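Local structure of amine Dehydrogenase (1JMX) at residues A[51-54]-A[55-58]; A[30-34]-A[35-39]; A[178-181]-A[182-186]. The protein carries two covalently attached c-type haems and probably serves in electron transfer as part of a quinohemoprotein amine dehydrogenase. One frame throughout, in Å; residues are numbered along the deposited sequence.

Interaction 1 of 3, residues A[51-54]-A[55-58]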
ATOM      1  N   GLN A  51     -24.084   3.573 -12.200  1.00 14.33           N
ATOM      2  CA  GLN A  51     -25.068   2.686 -11.595  1.00 15.88           C
ATOM      3  C   GLN A  51     -25.112   1.422 -12.446  1.00 16.80           C
ATOM      4  O   GLN A  51     -25.502   1.473 -13.614  1.00 18.25           O
ATOM      5  CB  GLN A  51     -26.453   3.347 -11.584  1.00 16.61           C
ATOM      6  CG  GLN A  51     -26.544   4.626 -10.773  1.00 16.90           C
ATOM      7  CD  GLN A  51     -26.167   4.421  -9.321  1.00 17.15           C
ATOM      8  OE1 GLN A  51     -26.865   3.737  -8.573  1.00 19.14           O
ATOM      9  NE2 GLN A  51     -25.057   5.024  -8.913  1.00 19.17           N
ATOM     10  N   ILE A  52     -24.720   0.290 -11.866  1.00 16.34           N
ATOM     11  CA  ILE A  52     -24.699  -0.973 -12.602  1.00 16.21           C
ATOM     12  C   ILE A  52     -24.765  -2.177 -11.665  1.00 16.96           C
ATOM     13  O   ILE A  52     -24.067  -2.231 -10.656  1.00 19.10           O
ATOM     14  CB  ILE A  52     -23.439  -1.050 -13.536  1.00 14.99           C
ATOM     15  CG1 ILE A  52     -23.504  -2.271 -14.446  1.00 14.46           C
ATOM     16  CG2 ILE A  52     -22.152  -1.048 -12.720  1.00 13.62           C
ATOM     17  CD1 ILE A  52     -22.487  -2.243 -15.553  1.00 14.29           C
ATOM     18  N   SER A  53     -25.631  -3.131 -11.982  1.00 16.87           N
ATOM     19  CA  SER A  53     -25.783  -4.328 -11.158  1.00 16.25           C
ATOM     20  C   SER A  53     -24.592  -5.251 -11.353  1.00 15.52           C
ATOM     21  O   SER A  53     -23.843  -5.107 -12.319  1.00 14.38           O
ATOM     22  CB  SER A  53     -27.069  -5.068 -11.534  1.00 16.94           C
ATOM     23  OG  SER A  53     -27.015  -5.537 -12.871  1.00 19.88           O
ATOM     24  N   ASP A  54     -24.437  -6.211 -10.444  1.00 16.59           N
ATOM     25  CA  ASP A  54     -23.336  -7.171 -10.514  1.00 17.30           C
ATOM     26  C   ASP A  54     -23.448  -8.042 -11.750  1.00 16.54           C
ATOM     27  O   ASP A  54     -22.447  -8.382 -12.367  1.00 16.59           O
ATOM     28  CB  ASP A  54     -23.300  -8.047  -9.259  1.00 19.54           C
ATOM     29  CG  ASP A  54     -23.008  -7.255  -7.994  1.00 21.80           C
ATOM     30  OD1 ASP A  54     -22.305  -6.220  -8.053  1.00 22.63           O
ATOM     31  OD2 ASP A  54     -23.494  -7.666  -6.930  1.00 23.67           O
ATOM     32  N   ASP A  55     -24.681  -8.383 -12.109  1.00 17.63           N
ATOM     33  CA  ASP A  55     -24.959  -9.196 -13.284  1.00 19.05           C
ATOM     34  C   ASP A  55     -24.503  -8.507 -14.561  1.00 17.70           C
ATOM     35  O   ASP A  55     -23.793  -9.096 -15.367  1.00 17.96           O
ATOM     36  CB  ASP A  55     -26.459  -9.497 -13.388  1.00 23.91           C
ATOM     37  CG  ASP A  55     -26.915 -10.585 -12.427  1.00 29.41           C
ATOM     38  OD1 ASP A  55     -27.804 -11.374 -12.813  1.00 33.42           O
ATOM     39  OD2 ASP A  55     -26.406 -10.652 -11.283  1.00 34.07           O
ATOM     40  N   ASP A  56     -24.936  -7.263 -14.751  1.00 16.68           N
ATOM     41  CA  ASP A  56     -24.569  -6.495 -15.934  1.00 15.84           C
ATOM     42  C   ASP A  56     -23.079  -6.188 -15.971  1.00 13.98           C
ATOM     43  O   ASP A  56     -22.490  -6.073 -17.046  1.00 13.57           O
ATOM     44  CB  ASP A  56     -25.384  -5.199 -16.011  1.00 18.71           C
ATOM     45  CG  ASP A  56     -26.851  -5.443 -16.356  1.00 19.59           C
ATOM     46  OD1 ASP A  56     -27.639  -4.485 -16.234  1.00 21.91           O
ATOM     47  OD2 ASP A  56     -27.218  -6.575 -16.749  1.00 20.87           O
ATOM     48  N   ARG A  57     -22.476  -6.046 -14.793  1.00 14.40           N
ATOM     49  CA  ARG A  57     -21.047  -5.781 -14.711  1.00 14.25           C
ATOM     50  C   ARG A  57     -20.329  -7.025 -15.209  1.00 14.57           C
ATOM     51  O   ARG A  57     -19.407  -6.920 -16.011  1.00 15.20           O
ATOM     52  CB  ARG A  57     -20.617  -5.429 -13.283  1.00 13.35           C
ATOM     53  CG  ARG A  57     -19.151  -5.013 -13.170  1.00 13.10           C
ATOM     54  CD  ARG A  57     -18.831  -4.411 -11.815  1.00 12.46           C
ATOM     55  NE  ARG A  57     -19.101  -5.344 -10.728  1.00 13.70           N
ATOM     56  CZ  ARG A  57     -18.796  -5.127  -9.454  1.00 16.62           C
ATOM     57  NH1 ARG A  57     -18.205  -4.000  -9.077  1.00 15.14           N
ATOM     58  NH2 ARG A  57     -19.074  -6.046  -8.549  1.00 17.03           N
ATOM     59  N   ARG A  58     -20.806  -8.201 -14.792  1.00 15.35           N
ATOM     60  CA  ARG A  58     -20.220  -9.470 -15.227  1.00 16.16           C
ATOM     61  C   ARG A  58     -20.324  -9.621 -16.733  1.00 15.65           C
ATOM     62  O   ARG A  58     -19.427 -10.163 -17.371  1.00 15.76           O
ATOM     63  CB  ARG A  58     -20.912 -10.669 -14.568  1.00 17.59           C
ATOM     64  CG  ARG A  58     -20.276 -11.111 -13.263  1.00 22.05           C
ATOM     65  CD  ARG A  58     -20.829 -12.440 -12.789  1.00 22.70           C
ATOM     66  NE  ARG A  58     -22.254 -12.375 -12.483  1.00 25.13           N
ATOM     67  CZ  ARG A  58     -22.761 -11.832 -11.379  1.00 26.99           C
ATOM     68  NH1 ARG A  58     -21.963 -11.292 -10.467  1.00 29.21           N
ATOM     69  NH2 ARG A  58     -24.068 -11.883 -11.158  1.00 29.16           N
TER
HETATM   70  O   HOH W   1     -27.479  -2.327 -14.244  1.00 21.62           O
HETATM   71  O   HOH W   2     -19.961  -8.057 -11.186  1.00 14.06           O

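Interaction 2 of 3, residues A[30-34]-A[35-39]. With HEC (heme c), chain F.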
ATOM      1  N   GLN A  30      -7.798   0.379 -25.129  1.00 14.27           N
ATOM      2  CA  GLN A  30      -7.045  -0.255 -24.065  1.00 14.01           C
ATOM      3  C   GLN A  30      -7.359  -1.752 -24.045  1.00 14.29           C
ATOM      4  O   GLN A  30      -8.467  -2.164 -24.393  1.00 15.30           O
ATOM      5  CB  GLN A  30      -7.446   0.362 -22.720  1.00 12.60           C
ATOM      6  CG  GLN A  30      -7.219   1.863 -22.605  1.00 13.72           C
ATOM      7  CD  GLN A  30      -7.787   2.442 -21.326  1.00 13.55           C
ATOM      8  OE1 GLN A  30      -8.233   1.709 -20.444  1.00 15.69           O
ATOM      9  NE2 GLN A  30      -7.789   3.760 -21.225  1.00 12.27           N
ATOM     10  N   ARG A  31      -6.368  -2.562 -23.679  1.00 14.84           N
ATOM     11  CA  ARG A  31      -6.540  -4.021 -23.568  1.00 13.61           C
ATOM     12  C   ARG A  31      -6.073  -4.416 -22.178  1.00 13.52           C
ATOM     13  O   ARG A  31      -5.011  -3.985 -21.737  1.00 14.06           O
ATOM     14  CB  ARG A  31      -5.735  -4.773 -24.632  1.00 12.92           C
ATOM     15  CG  ARG A  31      -6.251  -4.556 -26.038  1.00 13.50           C
ATOM     16  CD  ARG A  31      -5.659  -5.520 -27.037  1.00 12.27           C
ATOM     17  NE  ARG A  31      -4.261  -5.252 -27.345  1.00 12.08           N
ATOM     18  CZ  ARG A  31      -3.258  -6.030 -26.956  1.00 12.93           C
ATOM     19  NH1 ARG A  31      -3.507  -7.114 -26.236  1.00 12.16           N
ATOM     20  NH2 ARG A  31      -2.015  -5.764 -27.338  1.00  9.47           N
ATOM     21  N   LYS A  32      -6.889  -5.187 -21.471  1.00 13.11           N
ATOM     22  CA  LYS A  32      -6.552  -5.606 -20.110  1.00 12.84           C
ATOM     23  C   LYS A  32      -7.006  -7.042 -19.841  1.00 13.08           C
ATOM     24  O   LYS A  32      -7.696  -7.666 -20.658  1.00 13.21           O
ATOM     25  CB  LYS A  32      -7.251  -4.702 -19.080  1.00 13.17           C
ATOM     26  CG  LYS A  32      -7.395  -3.230 -19.444  1.00 13.36           C
ATOM     27  CD  LYS A  32      -8.368  -2.555 -18.484  1.00 12.38           C
ATOM     28  CE  LYS A  32      -8.769  -1.161 -18.946  1.00 11.87           C
ATOM     29  NZ  LYS A  32      -7.837  -0.120 -18.504  1.00 11.96           N
ATOM     30  N   THR A  33      -6.639  -7.542 -18.665  1.00 12.00           N
ATOM     31  CA  THR A  33      -7.023  -8.881 -18.232  1.00 11.87           C
ATOM     32  C   THR A  33      -8.465  -8.780 -17.726  1.00 12.61           C
ATOM     33  O   THR A  33      -9.001  -7.676 -17.604  1.00 14.39           O
ATOM     34  CB  THR A  33      -6.120  -9.375 -17.060  1.00 10.25           C
ATOM     35  OG1 THR A  33      -6.288  -8.521 -15.921  1.00  9.60           O
ATOM     36  CG2 THR A  33      -4.654  -9.397 -17.471  1.00  8.15           C
ATOM     37  N   PRO A  34      -9.125  -9.925 -17.467  1.00 12.34           N
ATOM     38  CA  PRO A  34     -10.508  -9.926 -16.969  1.00 11.99           C
ATOM     39  C   PRO A  34     -10.667  -9.123 -15.668  1.00 12.35           C
ATOM     40  O   PRO A  34     -11.632  -8.371 -15.513  1.00 12.26           O
ATOM     41  CB  PRO A  34     -10.782 -11.411 -16.750  1.00 12.33           C
ATOM     42  CG  PRO A  34     -10.013 -12.037 -17.866  1.00 13.66           C
ATOM     43  CD  PRO A  34      -8.701 -11.294 -17.821  1.00 12.54           C
ATOM     44  N   GLU A  35      -9.723  -9.273 -14.740  1.00 12.13           N
ATOM     45  CA  GLU A  35      -9.798  -8.523 -13.488  1.00 12.41           C
ATOM     46  C   GLU A  35      -9.432  -7.060 -13.698  1.00 11.18           C
ATOM     47  O   GLU A  35      -9.789  -6.217 -12.892  1.00 11.20           O
ATOM     48  CB  GLU A  35      -8.972  -9.143 -12.344  1.00 13.44           C
ATOM     49  CG  GLU A  35      -7.814 -10.039 -12.714  1.00 15.43           C
ATOM     50  CD  GLU A  35      -8.252 -11.381 -13.256  1.00 12.57           C
ATOM     51  OE1 GLU A  35      -7.947 -11.656 -14.423  1.00 15.02           O
ATOM     52  OE2 GLU A  35      -8.903 -12.156 -12.535  1.00 16.82           O
ATOM     53  N   GLY A  36      -8.712  -6.774 -14.781  1.00 10.44           N
ATOM     54  CA  GLY A  36      -8.351  -5.406 -15.096  1.00 11.75           C
ATOM     55  C   GLY A  36      -9.616  -4.678 -15.529  1.00 12.07           C
ATOM     56  O   GLY A  36      -9.899  -3.566 -15.076  1.00 11.40           O
ATOM     57  N   TRP A  37     -10.395  -5.326 -16.392  1.00 11.86           N
ATOM     58  CA  TRP A  37     -11.650  -4.749 -16.858  1.00 12.14           C
ATOM     59  C   TRP A  37     -12.611  -4.547 -15.697  1.00 11.96           C
ATOM     60  O   TRP A  37     -13.230  -3.490 -15.593  1.00 12.59           O
ATOM     61  CB  TRP A  37     -12.282  -5.594 -17.969  1.00 11.86           C
ATOM     62  CG  TRP A  37     -11.641  -5.341 -19.297  1.00 10.40           C
ATOM     63  CD1 TRP A  37     -10.946  -6.232 -20.057  1.00 11.22           C
ATOM     64  CD2 TRP A  37     -11.589  -4.091 -19.994  1.00 10.77           C
ATOM     65  NE1 TRP A  37     -10.454  -5.613 -21.181  1.00 10.54           N
ATOM     66  CE2 TRP A  37     -10.836  -4.300 -21.169  1.00 10.12           C
ATOM     67  CE3 TRP A  37     -12.104  -2.810 -19.736  1.00 10.99           C
ATOM     68  CZ2 TRP A  37     -10.582  -3.277 -22.088  1.00 11.53           C
ATOM     69  CZ3 TRP A  37     -11.849  -1.790 -20.653  1.00 10.50           C
ATOM     70  CH2 TRP A  37     -11.094  -2.033 -21.814  1.00 11.01           C
ATOM     71  N   LEU A  38     -12.697  -5.531 -14.801  1.00 11.17           N
ATOM     72  CA  LEU A  38     -13.565  -5.411 -13.632  1.00 11.23           C
ATOM     73  C   LEU A  38     -13.147  -4.206 -12.772  1.00 11.90           C
ATOM     74  O   LEU A  38     -13.995  -3.485 -12.243  1.00 11.54           O
ATOM     75  CB  LEU A  38     -13.526  -6.683 -12.779  1.00 11.09           C
ATOM     76  CG  LEU A  38     -14.230  -6.575 -11.417  1.00 10.13           C
ATOM     77  CD1 LEU A  38     -15.725  -6.388 -11.610  1.00 10.82           C
ATOM     78  CD2 LEU A  38     -13.950  -7.804 -10.584  1.00 11.16           C
ATOM     79  N   MET A  39     -11.837  -4.000 -12.643  1.00 12.53           N
ATOM     80  CA  MET A  39     -11.286  -2.897 -11.858  1.00 12.50           C
ATOM     81  C   MET A  39     -11.605  -1.527 -12.440  1.00 10.73           C
ATOM     82  O   MET A  39     -11.832  -0.584 -11.697  1.00 12.26           O
ATOM     83  CB  MET A  39      -9.780  -3.058 -11.683  1.00 11.97           C
ATOM     84  CG  MET A  39      -9.395  -3.950 -10.510  1.00 13.89           C
ATOM     85  SD  MET A  39      -7.614  -4.029 -10.238  1.00 14.90           S
ATOM     86  CE  MET A  39      -7.286  -2.353  -9.642  1.00 12.87           C
TER
HETATM   87 FE   HEC F1002     -15.519   5.540 -17.711  1.00 11.65          FE
HETATM   88  CHA HEC F1002     -12.317   6.591 -17.747  1.00 10.24           C
HETATM   89  CHB HEC F1002     -14.554   2.523 -18.893  1.00  9.97           C
HETATM   90  CHC HEC F1002     -18.769   4.491 -17.692  1.00  9.84           C
HETATM   91  CHD HEC F1002     -16.509   8.604 -16.522  1.00 10.65           C
HETATM   92  NA  HEC F1002     -13.806   4.733 -18.211  1.00 11.11           N
HETATM   93  C1A HEC F1002     -12.560   5.300 -18.170  1.00 11.74           C
HETATM   94  C2A HEC F1002     -11.539   4.369 -18.631  1.00 11.34           C
HETATM   95  C3A HEC F1002     -12.176   3.231 -18.949  1.00 11.46           C
HETATM   96  C4A HEC F1002     -13.582   3.455 -18.689  1.00 10.28           C
HETATM   97  CMA HEC F1002     -11.538   1.964 -19.481  1.00 10.89           C
HETATM   98  CAA HEC F1002     -10.057   4.650 -18.723  1.00 12.53           C
HETATM   99  CBA HEC F1002      -9.374   4.121 -17.481  1.00 12.97           C
HETATM  100  CGA HEC F1002      -7.876   4.361 -17.475  1.00 14.37           C
HETATM  101  O1A HEC F1002      -7.341   4.945 -18.432  1.00 15.73           O
HETATM  102  O2A HEC F1002      -7.227   3.955 -16.492  1.00 14.65           O
HETATM  103  NB  HEC F1002     -16.457   3.880 -18.180  1.00 10.19           N
HETATM  104  C1B HEC F1002     -15.900   2.694 -18.665  1.00  8.90           C
HETATM  105  C2B HEC F1002     -16.864   1.677 -18.921  1.00  9.25           C
HETATM  106  C3B HEC F1002     -18.066   2.239 -18.592  1.00  9.83           C
HETATM  107  C4B HEC F1002     -17.810   3.593 -18.125  1.00 10.16           C
HETATM  108  CMB HEC F1002     -16.580   0.261 -19.466  1.00  8.98           C
HETATM  109  CAB HEC F1002     -19.387   1.511 -18.734  1.00 12.35           C
HETATM  110  CBB HEC F1002     -19.853   0.589 -17.603  1.00 12.19           C
HETATM  111  NC  HEC F1002     -17.259   6.370 -17.210  1.00 11.61           N
HETATM  112  C1C HEC F1002     -18.518   5.785 -17.264  1.00 12.25           C
HETATM  113  C2C HEC F1002     -19.548   6.691 -16.823  1.00 13.05           C
HETATM  114  C3C HEC F1002     -18.936   7.837 -16.510  1.00 13.33           C
HETATM  115  C4C HEC F1002     -17.500   7.641 -16.738  1.00 11.20           C
HETATM  116  CMC HEC F1002     -21.043   6.377 -16.756  1.00 14.01           C
HETATM  117  CAC HEC F1002     -19.668   9.143 -16.240  1.00 13.73           C
HETATM  118  CBC HEC F1002     -20.186   9.503 -14.862  1.00 14.16           C
HETATM  119  ND  HEC F1002     -14.610   7.244 -17.228  1.00  9.73           N
HETATM  120  C1D HEC F1002     -15.150   8.418 -16.750  1.00  9.39           C
HETATM  121  C2D HEC F1002     -14.120   9.439 -16.519  1.00  9.85           C
HETATM  122  C3D HEC F1002     -12.949   8.835 -16.874  1.00  8.71           C
HETATM  123  C4D HEC F1002     -13.270   7.506 -17.303  1.00  8.46           C
HETATM  124  CMD HEC F1002     -14.330  10.864 -15.994  1.00  7.38           C
HETATM  125  CAD HEC F1002     -11.533   9.409 -16.844  1.00  8.29           C
HETATM  126  CBD HEC F1002     -10.808   9.322 -15.509  1.00  7.82           C
HETATM  127  CGD HEC F1002     -10.675   7.909 -14.994  1.00  8.88           C
HETATM  128  O1D HEC F1002     -11.366   7.552 -14.038  1.00  9.52           O
HETATM  129  O2D HEC F1002      -9.873   7.137 -15.540  1.00  8.01           O

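Interaction 3 of 3, residues A[178-181]-A[182-186]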
ATOM      1  N   ASP A 178     -15.203 -25.262 -26.412  1.00 30.21           N
ATOM      2  CA  ASP A 178     -15.553 -26.655 -26.661  1.00 30.48           C
ATOM      3  C   ASP A 178     -14.319 -27.562 -26.530  1.00 29.01           C
ATOM      4  O   ASP A 178     -14.444 -28.786 -26.452  1.00 29.13           O
ATOM      5  CB  ASP A 178     -16.177 -26.801 -28.059  1.00 33.43           C
ATOM      6  CG  ASP A 178     -15.149 -26.697 -29.183  1.00 35.59           C
ATOM      7  OD1 ASP A 178     -14.182 -25.913 -29.073  1.00 38.36           O
ATOM      8  OD2 ASP A 178     -15.309 -27.408 -30.195  1.00 38.51           O
ATOM      9  N   ALA A 179     -13.135 -26.952 -26.519  1.00 26.94           N
ATOM     10  CA  ALA A 179     -11.873 -27.681 -26.392  1.00 25.41           C
ATOM     11  C   ALA A 179     -11.507 -28.051 -24.952  1.00 24.49           C
ATOM     12  O   ALA A 179     -10.557 -28.803 -24.737  1.00 25.25           O
ATOM     13  CB  ALA A 179     -10.736 -26.876 -27.015  1.00 24.10           C
ATOM     14  N   LEU A 180     -12.262 -27.547 -23.976  1.00 23.46           N
ATOM     15  CA  LEU A 180     -11.966 -27.810 -22.565  1.00 22.14           C
ATOM     16  C   LEU A 180     -12.710 -28.942 -21.850  1.00 21.98           C
ATOM     17  O   LEU A 180     -12.181 -29.510 -20.896  1.00 21.78           O
ATOM     18  CB  LEU A 180     -12.075 -26.521 -21.743  1.00 20.52           C
ATOM     19  CG  LEU A 180     -11.200 -25.348 -22.199  1.00 19.40           C
ATOM     20  CD1 LEU A 180     -11.375 -24.196 -21.243  1.00 18.52           C
ATOM     21  CD2 LEU A 180      -9.735 -25.757 -22.277  1.00 19.22           C
ATOM     22  N   PRO A 181     -13.955 -29.252 -22.257  1.00 21.81           N
ATOM     23  CA  PRO A 181     -14.661 -30.337 -21.568  1.00 22.60           C
ATOM     24  C   PRO A 181     -13.936 -31.689 -21.625  1.00 21.99           C
ATOM     25  O   PRO A 181     -13.269 -32.006 -22.613  1.00 21.96           O
ATOM     26  CB  PRO A 181     -16.004 -30.375 -22.296  1.00 22.57           C
ATOM     27  CG  PRO A 181     -16.234 -28.934 -22.610  1.00 21.63           C
ATOM     28  CD  PRO A 181     -14.875 -28.539 -23.159  1.00 22.39           C
ATOM     29  N   GLY A 182     -14.060 -32.459 -20.548  1.00 21.73           N
ATOM     30  CA  GLY A 182     -13.420 -33.759 -20.475  1.00 21.98           C
ATOM     31  C   GLY A 182     -12.873 -34.001 -19.085  1.00 21.97           C
ATOM     32  O   GLY A 182     -13.226 -33.291 -18.146  1.00 21.54           O
ATOM     33  N   GLN A 183     -12.007 -34.998 -18.942  1.00 22.37           N
ATOM     34  CA  GLN A 183     -11.417 -35.300 -17.647  1.00 23.16           C
ATOM     35  C   GLN A 183     -10.033 -34.671 -17.606  1.00 21.89           C
ATOM     36  O   GLN A 183      -9.316 -34.643 -18.614  1.00 21.08           O
ATOM     37  CB  GLN A 183     -11.331 -36.809 -17.408  1.00 25.54           C
ATOM     38  CG  GLN A 183     -12.649 -37.572 -17.606  1.00 32.16           C
ATOM     39  CD  GLN A 183     -13.793 -37.064 -16.730  1.00 35.01           C
ATOM     40  OE1 GLN A 183     -13.567 -36.529 -15.644  1.00 37.15           O
ATOM     41  NE2 GLN A 183     -15.032 -37.243 -17.199  1.00 37.02           N
ATOM     42  N   TRP A 184      -9.669 -34.151 -16.441  1.00 20.49           N
ATOM     43  CA  TRP A 184      -8.385 -33.495 -16.281  1.00 20.18           C
ATOM     44  C   TRP A 184      -7.637 -33.982 -15.056  1.00 20.81           C
ATOM     45  O   TRP A 184      -8.027 -33.689 -13.933  1.00 22.89           O
ATOM     46  CB  TRP A 184      -8.577 -31.979 -16.166  1.00 18.10           C
ATOM     47  CG  TRP A 184      -8.974 -31.307 -17.438  1.00 15.61           C
ATOM     48  CD1 TRP A 184     -10.202 -31.341 -18.043  1.00 14.40           C
ATOM     49  CD2 TRP A 184      -8.152 -30.456 -18.245  1.00 16.22           C
ATOM     50  NE1 TRP A 184     -10.193 -30.561 -19.172  1.00 13.86           N
ATOM     51  CE2 TRP A 184      -8.949 -30.004 -19.321  1.00 15.67           C
ATOM     52  CE3 TRP A 184      -6.818 -30.028 -18.163  1.00 14.59           C
ATOM     53  CZ2 TRP A 184      -8.455 -29.141 -20.309  1.00 15.23           C
ATOM     54  CZ3 TRP A 184      -6.327 -29.173 -19.146  1.00 13.99           C
ATOM     55  CH2 TRP A 184      -7.145 -28.739 -20.204  1.00 13.43           C
ATOM     56  N   ALA A 185      -6.540 -34.696 -15.273  1.00 20.30           N
ATOM     57  CA  ALA A 185      -5.728 -35.184 -14.163  1.00 19.87           C
ATOM     58  C   ALA A 185      -4.942 -34.006 -13.617  1.00 18.68           C
ATOM     59  O   ALA A 185      -4.281 -33.298 -14.375  1.00 20.33           O
ATOM     60  CB  ALA A 185      -4.767 -36.272 -14.644  1.00 19.72           C
ATOM     61  N   PHE A 186      -5.022 -33.772 -12.314  1.00 18.28           N
ATOM     62  CA  PHE A 186      -4.282 -32.664 -11.732  1.00 17.75           C
ATOM     63  C   PHE A 186      -3.342 -33.038 -10.585  1.00 18.29           C
ATOM     64  O   PHE A 186      -3.500 -34.065  -9.913  1.00 18.17           O
ATOM     65  CB  PHE A 186      -5.226 -31.516 -11.315  1.00 18.00           C
ATOM     66  CG  PHE A 186      -6.064 -31.809 -10.096  1.00 19.08           C
ATOM     67  CD1 PHE A 186      -7.377 -32.246 -10.228  1.00 20.20           C
ATOM     68  CD2 PHE A 186      -5.544 -31.627  -8.814  1.00 19.35           C
ATOM     69  CE1 PHE A 186      -8.166 -32.498  -9.104  1.00 20.24           C
ATOM     70  CE2 PHE A 186      -6.324 -31.878  -7.684  1.00 21.06           C
ATOM     71  CZ  PHE A 186      -7.638 -32.314  -7.830  1.00 20.42           C
TER

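Interaction 1 of 3, residues A[51-54]-A[55-58]
Ser53 caps the first turn of helix 54-67: its OG, turned between the backbone N and the carbonyl carbon (chi1 64°), accepts a nearly straight bond from Asp56 N at 3.3 Å (N-H...O 167°). Asp56 does not complete a direct capping box. Water 1 closes the return path instead, accepting from Ser53 N and donating to Asp56 OD1. Ile52 lies beneath this cap, its CG1 3.8 Å from Asp56 CB.

Arg57 can be followed outward. Its CB rests 3.4 Å from Ser53 O, the acceptor of the helical bond from Arg57 N. The chain bends at chi3, and the side chain as a whole packs on Leu38 and Ile41. Beyond the bend, NE donates to water 2 at 2.9 Å, and this water lies at the guanidinium edge and donates in turn to Asp54 O. At the tip, NH2 stands 3.3 Å from Asp54 OD1. The Asp54 carboxylate and Arg57 guanidinium planes are only 20° apart, yet the oxygen lies well out of the guanidinium plane, so this salt bridge is charge attraction without a directed N-H. Stronger polar partners lie elsewhere: NH1 bonds Gln45 and backbone of another protein chain, which also supplies an acidic partner to NH2 and a basic one to Asp54 OD2.

Arg58 lays one guanidinium face over Asp54 O, which lies 3.5 Å from Arg58 NH1, while Arg58 NH2 forms a salt bridge with Asp55 OD2 at 2.6 Å. The turn thus starts helix 54-67 just after helix 34-48, with Ile52 and Arg57 packed against that helix and the charged ends of Asp54, Arg57 and Arg58 meeting another protein chain.

Interaction 2 of 3, residues A[30-34]-A[35-39]
Lys32 crosses the face of the Trp37 indole at about a right angle, and this is the tight part of the contact. Its CD rides over the middle of the ring system, and CE stands 3.8 Å from the centroid of the six-membered ring, a CH-pi contact. The bend at chi4 (-87°) carries NZ on to Gln30 OE1 at 2.7 Å; Gln112 is a second partner, and the cation-pi component is at most weak. Gln30 O meets the indole edge, 3.3 Å from CZ2, and Trp37 NE1 donates to Gln68 O. Gly36 belongs to this dense region too, since a beta carbon there would come within 3.0 Å of Lys32 CB. So does Thr33, the N-cap of helix 34-48: OG1 receives only a weak bond from Gly36 N, whereas Thr33 O accepts firmly from Trp37 N at 3.0 Å. With an alanine in place of Trp37, the methylenes of Lys32 would probably lose their aromatic floor and Gln68 O its indole donor.

The partly exposed side, at Glu35, is looser. Glu35 lies alongside Pro34, its OE1 3.5 Å from CD of that proline, and takes its charge partner from Arg239.

Gln30 NE2 donates to the haem propionate oxygen O1A at 3.1 Å, and Trp37 CZ3 approaches methyl CMA of the same haem. Lys32 touches the other one, so this strand-to-helix turn forms part of a dihaem site in a c-type cytochrome domain.

Interaction 3 of 3, residues A[178-181]-A[182-186]
Trp184 NE1 donates to Leu180 O at 2.8 Å, the one hydrogen bond between 178-181 and 182-186. Its geometry is good on both sides: the N-H...O angle is 159°, and the oxygen sits at the indole edge, 9° from the ring plane, while the donor arrives close to the direction of the carbonyl. The indole therefore meets the oxygen edge-on. The bond ties the tryptophan back to the residue four positions earlier.

A second contact is apolar. The side chains of Leu180 and Trp184 cross obliquely, with Leu180 CD2 4.1 Å from CZ2 on the six-membered ring. Trp184 CG stands anti to its own carbonyl carbon (chi1 -72°), which brings the pyrrole edge round to the preceding turn. Between the two, the backbone turns at Pro181-Gly182. Gly182 has a positive phi, 141°, and a beta carbon there would be driven into Pro181 O, so glycine is called for by the backbone itself.

Leu180 also packs on Phe210 and Leu232, and Trp184 on Val202 and Ala278. The arrangement joins the preceding loop to strand 182-190, the first strand of a closed, eight-stranded, antiparallel up-and-down barrel.

The three contacts follow the chain in the order interaction 2, interaction 1, interaction 3. The first two belong to the haem-binding region, their centres 15 Å apart, and mark the starts of the successive helices 34-48 and 54-67. They touch directly, Leu38 CD1 lying 3.6 Å from Arg57 NE, so the two helix starts are packed together. Interaction 2 is buried and touches both haems, whereas interaction 1 lies nearer the surface, against another protein chain. Interaction 3 stands apart at the entry to the barrel of domain II, with centres 30 Å from interaction 1 and 26 Å from interaction 2. It thus belongs to the beta scaffold, away from the haem sites.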